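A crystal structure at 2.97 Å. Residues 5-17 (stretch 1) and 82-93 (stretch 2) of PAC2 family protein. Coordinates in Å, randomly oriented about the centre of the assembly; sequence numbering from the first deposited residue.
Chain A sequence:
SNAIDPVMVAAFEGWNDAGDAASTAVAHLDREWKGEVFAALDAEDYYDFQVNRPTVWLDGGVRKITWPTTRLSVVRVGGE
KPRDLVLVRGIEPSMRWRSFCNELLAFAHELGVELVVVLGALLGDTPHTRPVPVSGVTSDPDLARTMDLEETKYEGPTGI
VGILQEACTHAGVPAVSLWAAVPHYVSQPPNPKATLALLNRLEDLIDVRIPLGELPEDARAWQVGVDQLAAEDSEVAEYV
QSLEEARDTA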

# COMPACT_ATOMS: atom_id res chain seq x y z
N ASP A 5 -20.67 25.53 16.67
CA ASP A 5 -19.92 24.70 15.69
C ASP A 5 -19.19 23.61 16.48
O ASP A 5 -18.88 23.85 17.66
CB ASP A 5 -18.93 25.57 14.89
CG ASP A 5 -19.65 26.58 13.94
OD1 ASP A 5 -20.30 27.56 14.41
OD2 ASP A 5 -19.54 26.40 12.70
N PRO A 6 -18.97 22.41 15.86
CA PRO A 6 -18.30 21.25 16.53
C PRO A 6 -16.81 21.43 16.70
O PRO A 6 -16.15 21.87 15.77
CB PRO A 6 -18.56 20.08 15.58
CG PRO A 6 -19.54 20.55 14.59
CD PRO A 6 -19.51 22.05 14.55
N VAL A 7 -16.28 21.09 17.87
CA VAL A 7 -14.84 21.20 18.13
C VAL A 7 -14.24 19.82 18.33
O VAL A 7 -14.84 18.95 18.96
CB VAL A 7 -14.54 22.07 19.39
CG1 VAL A 7 -13.05 22.18 19.64
CG2 VAL A 7 -15.13 23.44 19.25
N MSE A 8 -13.04 19.61 17.80
CA MSE A 8 -12.32 18.36 17.98
C MSE A 8 -11.24 18.58 19.01
O MSE A 8 -10.43 19.51 18.90
CB MSE A 8 -11.73 17.90 16.64
CG MSE A 8 -10.71 16.73 16.72
SE MSE A 8 -10.03 16.19 14.95
CE MSE A 8 -11.59 15.37 14.11
N VAL A 9 -11.21 17.74 20.03
CA VAL A 9 -10.17 17.81 21.05
C VAL A 9 -9.40 16.52 21.00
O VAL A 9 -9.98 15.46 21.21
CB VAL A 9 -10.76 17.98 22.46
CG1 VAL A 9 -9.64 18.15 23.48
CG2 VAL A 9 -11.69 19.17 22.50
N ALA A 10 -8.11 16.58 20.73
CA ALA A 10 -7.34 15.36 20.57
C ALA A 10 -6.20 15.27 21.55
O ALA A 10 -5.71 16.29 22.03
CB ALA A 10 -6.82 15.25 19.17
N ALA A 11 -5.77 14.06 21.86
CA ALA A 11 -4.63 13.83 22.73
C ALA A 11 -4.01 12.48 22.41
O ALA A 11 -4.74 11.54 22.07
CB ALA A 11 -5.05 13.88 24.20
N PHE A 12 -2.68 12.40 22.52
CA PHE A 12 -1.93 11.18 22.16
C PHE A 12 -0.98 10.66 23.24
O PHE A 12 -0.16 11.40 23.75
CB PHE A 12 -1.19 11.41 20.85
CG PHE A 12 -2.09 11.81 19.73
CD1 PHE A 12 -2.75 10.85 18.98
CD2 PHE A 12 -2.32 13.16 19.47
CE1 PHE A 12 -3.61 11.23 17.97
CE2 PHE A 12 -3.18 13.55 18.47
CZ PHE A 12 -3.83 12.59 17.70
N GLU A 13 -1.08 9.38 23.58
CA GLU A 13 -0.19 8.78 24.59
C GLU A 13 1.25 8.67 24.06
O GLU A 13 1.49 8.66 22.84
CB GLU A 13 -0.69 7.40 25.02
CG GLU A 13 -2.11 7.31 25.59
CD GLU A 13 -2.46 5.90 26.07
OE1 GLU A 13 -1.56 5.20 26.59
OE2 GLU A 13 -3.63 5.48 25.94
N GLY A 14 2.22 8.61 24.98
CA GLY A 14 3.63 8.52 24.60
C GLY A 14 4.39 9.83 24.75
O GLY A 14 4.23 10.55 25.72
N TRP A 15 5.21 10.14 23.76
CA TRP A 15 6.17 11.24 23.83
C TRP A 15 5.59 12.63 24.04
O TRP A 15 6.24 13.46 24.62
CB TRP A 15 6.97 11.18 22.54
CG TRP A 15 8.20 11.99 22.38
CD1 TRP A 15 9.48 11.59 22.62
CD2 TRP A 15 8.29 13.30 21.82
NE1 TRP A 15 10.36 12.58 22.28
CE2 TRP A 15 9.66 13.65 21.78
CE3 TRP A 15 7.34 14.23 21.36
CZ2 TRP A 15 10.11 14.88 21.31
CZ3 TRP A 15 7.77 15.44 20.89
CH2 TRP A 15 9.15 15.76 20.86
N ASN A 16 4.37 12.91 23.58
CA ASN A 16 3.75 14.23 23.82
C ASN A 16 2.85 14.27 25.06
O ASN A 16 1.94 15.10 25.15
CB ASN A 16 2.89 14.69 22.64
CG ASN A 16 3.48 14.34 21.30
OD1 ASN A 16 4.14 15.17 20.66
ND2 ASN A 16 3.25 13.11 20.86
N ASP A 17 3.09 13.38 26.01
CA ASP A 17 2.10 13.11 27.03
C ASP A 17 2.79 12.84 28.37
O ASP A 17 2.61 11.79 28.98
CB ASP A 17 1.23 11.96 26.57
CG ASP A 17 0.02 11.74 27.44
OD1 ASP A 17 -0.61 12.73 27.90
OD2 ASP A 17 -0.29 10.54 27.67
N PRO A 82 -26.44 24.16 23.49
CA PRO A 82 -25.82 22.84 23.27
C PRO A 82 -24.83 22.82 22.12
O PRO A 82 -24.81 23.73 21.29
CB PRO A 82 -27.01 21.93 22.95
CG PRO A 82 -28.26 22.75 23.31
CD PRO A 82 -27.84 24.16 23.02
N ARG A 83 -24.05 21.74 22.08
CA ARG A 83 -22.81 21.65 21.34
C ARG A 83 -22.31 20.23 21.19
O ARG A 83 -22.47 19.40 22.09
CB ARG A 83 -21.74 22.40 22.09
CG ARG A 83 -21.55 23.75 21.57
CD ARG A 83 -20.12 23.88 21.26
NE ARG A 83 -19.48 24.70 22.26
CZ ARG A 83 -18.31 25.29 22.07
NH1 ARG A 83 -17.80 26.04 23.03
NH2 ARG A 83 -17.66 25.12 20.92
N ASP A 84 -21.66 19.95 20.06
CA ASP A 84 -21.02 18.66 19.91
C ASP A 84 -19.51 18.80 19.96
O ASP A 84 -18.94 19.74 19.40
CB ASP A 84 -21.51 17.92 18.65
CG ASP A 84 -22.90 17.26 18.86
OD1 ASP A 84 -23.04 16.40 19.78
OD2 ASP A 84 -23.85 17.60 18.09
N LEU A 85 -18.87 17.89 20.70
CA LEU A 85 -17.42 17.77 20.70
C LEU A 85 -16.99 16.42 20.14
O LEU A 85 -17.66 15.40 20.34
CB LEU A 85 -16.85 17.97 22.11
CG LEU A 85 -16.24 19.32 22.49
CD1 LEU A 85 -17.13 20.46 22.12
CD2 LEU A 85 -15.95 19.37 23.96
N VAL A 86 -15.89 16.42 19.41
CA VAL A 86 -15.37 15.22 18.79
C VAL A 86 -14.07 14.94 19.51
O VAL A 86 -13.12 15.72 19.41
CB VAL A 86 -15.12 15.43 17.29
CG1 VAL A 86 -14.41 14.25 16.70
CG2 VAL A 86 -16.43 15.69 16.55
N LEU A 87 -14.02 13.84 20.24
CA LEU A 87 -12.82 13.53 21.01
C LEU A 87 -11.96 12.53 20.26
O LEU A 87 -12.48 11.58 19.65
CB LEU A 87 -13.16 13.01 22.41
CG LEU A 87 -14.05 13.96 23.21
CD1 LEU A 87 -14.43 13.35 24.54
CD2 LEU A 87 -13.37 15.27 23.42
N VAL A 88 -10.65 12.75 20.27
CA VAL A 88 -9.74 11.85 19.62
C VAL A 88 -8.75 11.35 20.64
O VAL A 88 -7.97 12.13 21.16
CB VAL A 88 -9.00 12.55 18.49
CG1 VAL A 88 -7.97 11.62 17.84
CG2 VAL A 88 -10.01 13.05 17.45
N ARG A 89 -8.79 10.05 20.92
CA ARG A 89 -7.92 9.45 21.92
C ARG A 89 -7.00 8.45 21.27
O ARG A 89 -7.43 7.35 20.87
CB ARG A 89 -8.77 8.77 22.98
CG ARG A 89 -9.57 9.75 23.79
CD ARG A 89 -10.45 9.08 24.80
NE ARG A 89 -9.66 8.24 25.70
CZ ARG A 89 -10.16 7.24 26.41
NH1 ARG A 89 -11.44 6.94 26.32
NH2 ARG A 89 -9.36 6.54 27.20
N GLY A 90 -5.73 8.82 21.14
CA GLY A 90 -4.83 7.98 20.40
C GLY A 90 -3.52 7.70 21.09
O GLY A 90 -3.18 8.32 22.09
N ILE A 91 -2.81 6.72 20.56
CA ILE A 91 -1.39 6.53 20.84
C ILE A 91 -0.64 7.24 19.69
O ILE A 91 -1.09 7.19 18.54
CB ILE A 91 -1.12 5.05 20.73
CG1 ILE A 91 -2.24 4.27 21.45
CG2 ILE A 91 0.33 4.72 21.12
CD1 ILE A 91 -1.87 3.85 22.85
N GLU A 92 0.48 7.89 19.94
CA GLU A 92 1.21 8.45 18.80
C GLU A 92 1.65 7.34 17.84
O GLU A 92 2.26 6.37 18.26
CB GLU A 92 2.41 9.21 19.27
CG GLU A 92 3.19 9.81 18.19
CD GLU A 92 4.38 10.52 18.74
OE1 GLU A 92 5.21 9.84 19.40
OE2 GLU A 92 4.49 11.76 18.54
N PRO A 93 1.31 7.47 16.55
CA PRO A 93 1.71 6.41 15.63
C PRO A 93 3.23 6.36 15.43
O PRO A 93 3.92 7.35 15.60
CB PRO A 93 1.03 6.80 14.30
CG PRO A 93 0.84 8.28 14.39
CD PRO A 93 0.60 8.57 15.86

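Strand 7-13 runs parallel to the strand that ends at Ile91; the two lie side by side and are joined mainly through their backbones. The shortest hydrogen bonds are 2.8 Å: Val86 N to Val7 O, Val9 N to Val86 O, and Glu13 N to Gly90 O. Between them the ladder continues with Val88 N to Val9 O at 2.9 Å, Ala11 N to Val88 O at 3.0 Å and Gly90 N to Ala11 O at 3.0 Å. The pattern is that of a parallel pair. Val7, Val9, Ala11 and Glu13 use their backbone N and O toward stretch 2, and each of Val9, Ala11 and Glu13 bonds to residues before and after its register partner. The ladder loosens at its ends. Val7 N to Asp84 O is weak at 3.4 Å, and Glu92 N to Glu13 O is 3.2 Å.

Beyond the strands, one side-chain hydrogen bond ties the following loops together: Asn16 ND2 donates to Glu92 OE2 at 3.0 Å. Asn16 sits in the type I turn from Gly14 to Asp17, so this bond links the turn to stretch 2.

CA-H...O contacts support the ladder. Met8 CA lies 3.1 Å from Val86 O, and Phe12 CA lies 3.1 Å from Gly90 O. These carbonyls also accept the N-H of the next residue, Val9 or Glu13.

Side chains pack on both faces of the sheet. On one, Met8 CG meets Val88 CG2 at 3.8 Å, and Ala10 CB meets Val88 CB at 3.5 Å. The Phe12 ring packs beside Gly90 on this face. A CB on Gly90 would clash with Phe12 CD1. On the other face, Val9 CB approaches Leu87 CD2 at 3.9 Å and Val7 CB approaches Leu85 CD1 at 4.1 Å. Farther along, Glu13 CD reaches Ile91 CD1 at 3.9 Å.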